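Local coordinates for ferrichrome ABC transporter substrate-binding protein (Staphylococcus pseudintermedius, PDB 5FLY) that probably binds ferrichrome-type iron siderophores outside the cell membrane and hands them to an ABC transporter for uptake, at residues 152-163 with 214-223. Sequence-based numbering, arbitrary orientation.
Sequences LGDDTSVTIFED and YAGDVIITAK
Val158 CG2, anti to the backbone N, leans along the sheet into the notch between Val218 CG1 and Ile220 CD1, 3.8 Å from the latter. Further back on this face Thr156 CG2 meets Val218 CG2, so Val218 is wedged between two methyls of the facing segment. The row ends where the small Ala222 lies beside Glu162 CB; the extended Glu162 chain then leads away from the Ala222 methyl.

The other face has a deeper relief. Phe161 turns its ring back over Thr159, whose CG2 lies 3.6 Å above the ring plane and offset toward the rim, while Ile219 CG2 fits obliquely against Phe161 CD2 at 3.6 Å. Thr159 OG1, set beside its own backbone N and opposite the carbonyl carbon (chi1 -63°), reaches the bend before the second strand and donates to Tyr214 O at 2.6 Å.

Five parallel bridges, from Val158–Val218 to Glu162–Ala222, with strand directions 25° apart, place 158-163 and 218-223 at the heart of the mixed five-stranded sheet of one lobe of this class III solute-binding protein. Helix 179-185 covers the Ile160 and Ile220 face through Leu182; helix 192-198 meets Thr159 and Tyr214 on the other. The hydrogen-bond ladder is straight at Ile220 N to Thr159 O, with an N-H...O angle of 179°.

At the strand starts, Ser157 and Asp217 interlock. Ser157 N donates to Asp217 OD2 at 2.9 Å, on the anti side and tilted out of the carboxylate plane. Asp217 N donates to Ser157 OG at 2.9 Å. Ser157 OG fills the place a side chain of Gly216 would take, 3.3 Å from Gly216 CA. At the far end Glu162 touches the bound polyether, its carboxylate held by Arg177, Tyr171 and Trp258.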
loop_
_atom_site.group_PDB
_atom_site.type_symbol
_atom_site.label_atom_id
_atom_site.label_comp_id
_atom_site.label_asym_id
_atom_site.label_seq_id
_atom_site.Cartn_x
_atom_site.Cartn_y
_atom_site.Cartn_z
ATOM N N LEU A 152 20.327 13.098 6.954
ATOM C CA LEU A 152 19.766 14.078 6.025
ATOM C C LEU A 152 19.280 15.381 6.675
ATOM O O LEU A 152 19.199 16.423 6.001
ATOM C CB LEU A 152 18.607 13.434 5.253
ATOM C CG LEU A 152 18.953 12.260 4.333
ATOM C CD1 LEU A 152 17.673 11.683 3.722
ATOM C CD2 LEU A 152 19.936 12.671 3.226
ATOM N N GLY A 153 18.956 15.326 7.964
ATOM C CA GLY A 153 18.379 16.463 8.668
ATOM C C GLY A 153 17.014 16.139 9.259
ATOM O O GLY A 153 16.209 15.439 8.641
ATOM N N ASP A 154 16.748 16.650 10.459
ATOM C CA ASP A 154 15.508 16.338 11.168
ATOM C C ASP A 154 14.233 16.798 10.463
ATOM O O ASP A 154 13.181 16.189 10.651
ATOM C CB ASP A 154 15.533 16.951 12.569
ATOM C CG ASP A 154 16.613 16.360 13.443
ATOM O OD1 ASP A 154 16.954 15.169 13.261
ATOM O OD2 ASP A 154 17.123 17.091 14.316
ATOM N N ASP A 155 14.325 17.864 9.668
ATOM C CA ASP A 155 13.142 18.465 9.048
ATOM C C ASP A 155 12.984 18.058 7.587
ATOM O O ASP A 155 12.164 18.622 6.857
ATOM C CB ASP A 155 13.208 19.989 9.165
ATOM C CG ASP A 155 13.253 20.461 10.616
ATOM O OD1 ASP A 155 12.829 19.695 11.513
ATOM O OD2 ASP A 155 13.707 21.600 10.861
ATOM N N THR A 156 13.749 17.054 7.177
ATOM C CA THR A 156 13.762 16.608 5.778
ATOM C C THR A 156 12.356 16.261 5.301
ATOM O O THR A 156 11.657 15.490 5.957
ATOM C CB THR A 156 14.690 15.377 5.593
ATOM O OG1 THR A 156 16.034 15.722 5.963
ATOM C CG2 THR A 156 14.705 14.909 4.144
ATOM N N SER A 157 11.950 16.849 4.173
ATOM C CA SER A 157 10.683 16.526 3.539
ATOM C C SER A 157 10.896 15.642 2.314
ATOM O O SER A 157 11.984 15.589 1.742
ATOM C CB SER A 157 9.928 17.784 3.116
ATOM O OG SER A 157 10.564 18.430 2.020
ATOM N N VAL A 158 9.844 14.946 1.914
ATOM C CA VAL A 158 9.935 14.036 0.766
ATOM C C VAL A 158 8.636 14.094 -0.033
ATOM O O VAL A 158 7.548 14.335 0.503
ATOM C CB VAL A 158 10.257 12.583 1.213
ATOM C CG1 VAL A 158 9.221 12.058 2.154
ATOM C CG2 VAL A 158 10.424 11.653 -0.002
ATOM N N THR A 159 8.804 13.929 -1.340
ATOM C CA THR A 159 7.728 13.867 -2.313
ATOM C C THR A 159 7.816 12.552 -3.059
ATOM O O THR A 159 8.915 12.160 -3.471
ATOM C CB THR A 159 7.837 15.027 -3.320
ATOM O OG1 THR A 159 7.680 16.269 -2.622
ATOM C CG2 THR A 159 6.793 14.888 -4.450
ATOM N N ILE A 160 6.683 11.862 -3.211
ATOM C CA ILE A 160 6.621 10.654 -4.028
ATOM C C ILE A 160 5.828 10.944 -5.282
ATOM O O ILE A 160 4.634 11.258 -5.210
ATOM C CB ILE A 160 5.960 9.451 -3.297
ATOM C CG1 ILE A 160 6.575 9.222 -1.916
ATOM C CG2 ILE A 160 6.089 8.194 -4.143
ATOM C CD1 ILE A 160 5.703 8.398 -1.012
ATOM N N PHE A 161 6.501 10.864 -6.421
ATOM C CA PHE A 161 5.831 10.838 -7.711
ATOM C C PHE A 161 5.765 9.405 -8.247
ATOM O O PHE A 161 6.657 8.587 -7.982
ATOM C CB PHE A 161 6.543 11.723 -8.720
ATOM C CG PHE A 161 6.488 13.207 -8.402
ATOM C CD1 PHE A 161 5.277 13.887 -8.264
ATOM C CD2 PHE A 161 7.668 13.927 -8.278
ATOM C CE1 PHE A 161 5.263 15.261 -7.991
ATOM C CE2 PHE A 161 7.658 15.286 -8.002
ATOM C CZ PHE A 161 6.456 15.956 -7.864
ATOM N N GLU A 162 4.698 9.086 -8.974
ATOM C CA GLU A 162 4.688 7.855 -9.764
ATOM C C GLU A 162 4.431 8.164 -11.226
ATOM O O GLU A 162 3.500 8.897 -11.564
ATOM C CB GLU A 162 3.636 6.857 -9.267
ATOM C CG GLU A 162 3.523 5.622 -10.171
ATOM C CD GLU A 162 2.665 4.515 -9.598
ATOM O OE1 GLU A 162 1.986 4.735 -8.562
ATOM O OE2 GLU A 162 2.676 3.416 -10.191
ATOM N N ASP A 163 5.278 7.580 -12.066
ATOM C CA ASP A 163 5.165 7.602 -13.523
ATOM C C ASP A 163 4.362 6.366 -13.944
ATOM O O ASP A 163 4.826 5.233 -13.804
ATOM C CB ASP A 163 6.584 7.641 -14.131
ATOM C CG ASP A 163 6.634 7.273 -15.614
ATOM O OD1 ASP A 163 5.813 7.788 -16.398
ATOM O OD2 ASP A 163 7.544 6.489 -16.000
ATOM N N TYR A 214 5.112 20.805 -5.957
ATOM C CA TYR A 214 4.935 19.759 -4.935
ATOM C C TYR A 214 6.247 19.127 -4.480
ATOM O O TYR A 214 6.239 18.155 -3.723
ATOM C CB TYR A 214 3.980 18.675 -5.466
ATOM C CG TYR A 214 2.653 19.269 -5.861
ATOM C CD1 TYR A 214 1.831 19.847 -4.906
ATOM C CD2 TYR A 214 2.248 19.314 -7.189
ATOM C CE1 TYR A 214 0.628 20.433 -5.250
ATOM C CE2 TYR A 214 1.042 19.897 -7.549
ATOM C CZ TYR A 214 0.231 20.457 -6.568
ATOM O OH TYR A 214 -0.970 21.050 -6.893
ATOM N N ALA A 215 7.372 19.694 -4.907
ATOM C CA ALA A 215 8.677 19.091 -4.647
ATOM C C ALA A 215 9.224 19.433 -3.260
ATOM O O ALA A 215 9.213 20.595 -2.853
ATOM C CB ALA A 215 9.670 19.525 -5.716
ATOM N N GLY A 216 9.710 18.415 -2.554
ATOM C CA GLY A 216 10.323 18.573 -1.243
ATOM C C GLY A 216 11.833 18.418 -1.282
ATOM O O GLY A 216 12.446 18.530 -2.346
ATOM N N ASP A 217 12.430 18.158 -0.119
ATOM C CA ASP A 217 13.883 18.062 0.010
ATOM C C ASP A 217 14.441 16.839 -0.706
ATOM O O ASP A 217 15.584 16.846 -1.191
ATOM C CB ASP A 217 14.277 18.021 1.486
ATOM C CG ASP A 217 13.890 19.287 2.219
ATOM O OD1 ASP A 217 13.984 20.373 1.610
ATOM O OD2 ASP A 217 13.473 19.188 3.390
ATOM N N VAL A 218 13.618 15.795 -0.758
ATOM C CA VAL A 218 13.952 14.520 -1.383
ATOM C C VAL A 218 12.802 14.182 -2.324
ATOM O O VAL A 218 11.633 14.346 -1.958
ATOM C CB VAL A 218 14.140 13.391 -0.349
ATOM C CG1 VAL A 218 14.358 12.053 -1.044
ATOM C CG2 VAL A 218 15.292 13.707 0.606
ATOM N N ILE A 219 13.128 13.732 -3.536
ATOM C CA ILE A 219 12.103 13.343 -4.497
ATOM C C ILE A 219 12.309 11.920 -4.971
ATOM O O ILE A 219 13.336 11.575 -5.538
ATOM C CB ILE A 219 12.071 14.263 -5.723
ATOM C CG1 ILE A 219 11.920 15.722 -5.296
ATOM C CG2 ILE A 219 10.924 13.825 -6.678
ATOM C CD1 ILE A 219 12.090 16.692 -6.441
ATOM N N ILE A 220 11.289 11.112 -4.747
ATOM C CA ILE A 220 11.322 9.714 -5.100
ATOM C C ILE A 220 10.321 9.491 -6.208
ATOM O O ILE A 220 9.163 9.881 -6.077
ATOM C CB ILE A 220 11.013 8.825 -3.902
ATOM C CG1 ILE A 220 12.068 9.044 -2.805
ATOM C CG2 ILE A 220 10.934 7.357 -4.340
ATOM C CD1 ILE A 220 11.696 8.427 -1.470
ATOM N N THR A 221 10.793 8.886 -7.302
ATOM C CA THR A 221 9.946 8.542 -8.442
ATOM C C THR A 221 9.753 7.030 -8.546
ATOM O O THR A 221 10.701 6.273 -8.750
ATOM C CB THR A 221 10.531 9.076 -9.753
ATOM O OG1 THR A 221 10.586 10.501 -9.676
ATOM C CG2 THR A 221 9.670 8.659 -10.967
ATOM N N ALA A 222 8.505 6.611 -8.392
ATOM C CA ALA A 222 8.125 5.221 -8.583
ATOM C C ALA A 222 7.805 5.001 -10.048
ATOM O O ALA A 222 6.962 5.703 -10.602
ATOM C CB ALA A 222 6.943 4.865 -7.722
ATOM N N LYS A 223 8.499 4.058 -10.670
ATOM C CA LYS A 223 8.290 3.766 -12.085
ATOM C C LYS A 223 8.581 2.311 -12.385
ATOM O O LYS A 223 9.227 1.607 -11.599
ATOM C CB LYS A 223 9.168 4.655 -12.962
ATOM C CG LYS A 223 10.670 4.456 -12.743
ATOM C CD LYS A 223 11.505 5.327 -13.685
ATOM C CE LYS A 223 11.444 4.821 -15.123
ATOM N NZ LYS A 223 12.191 3.553 -15.309
#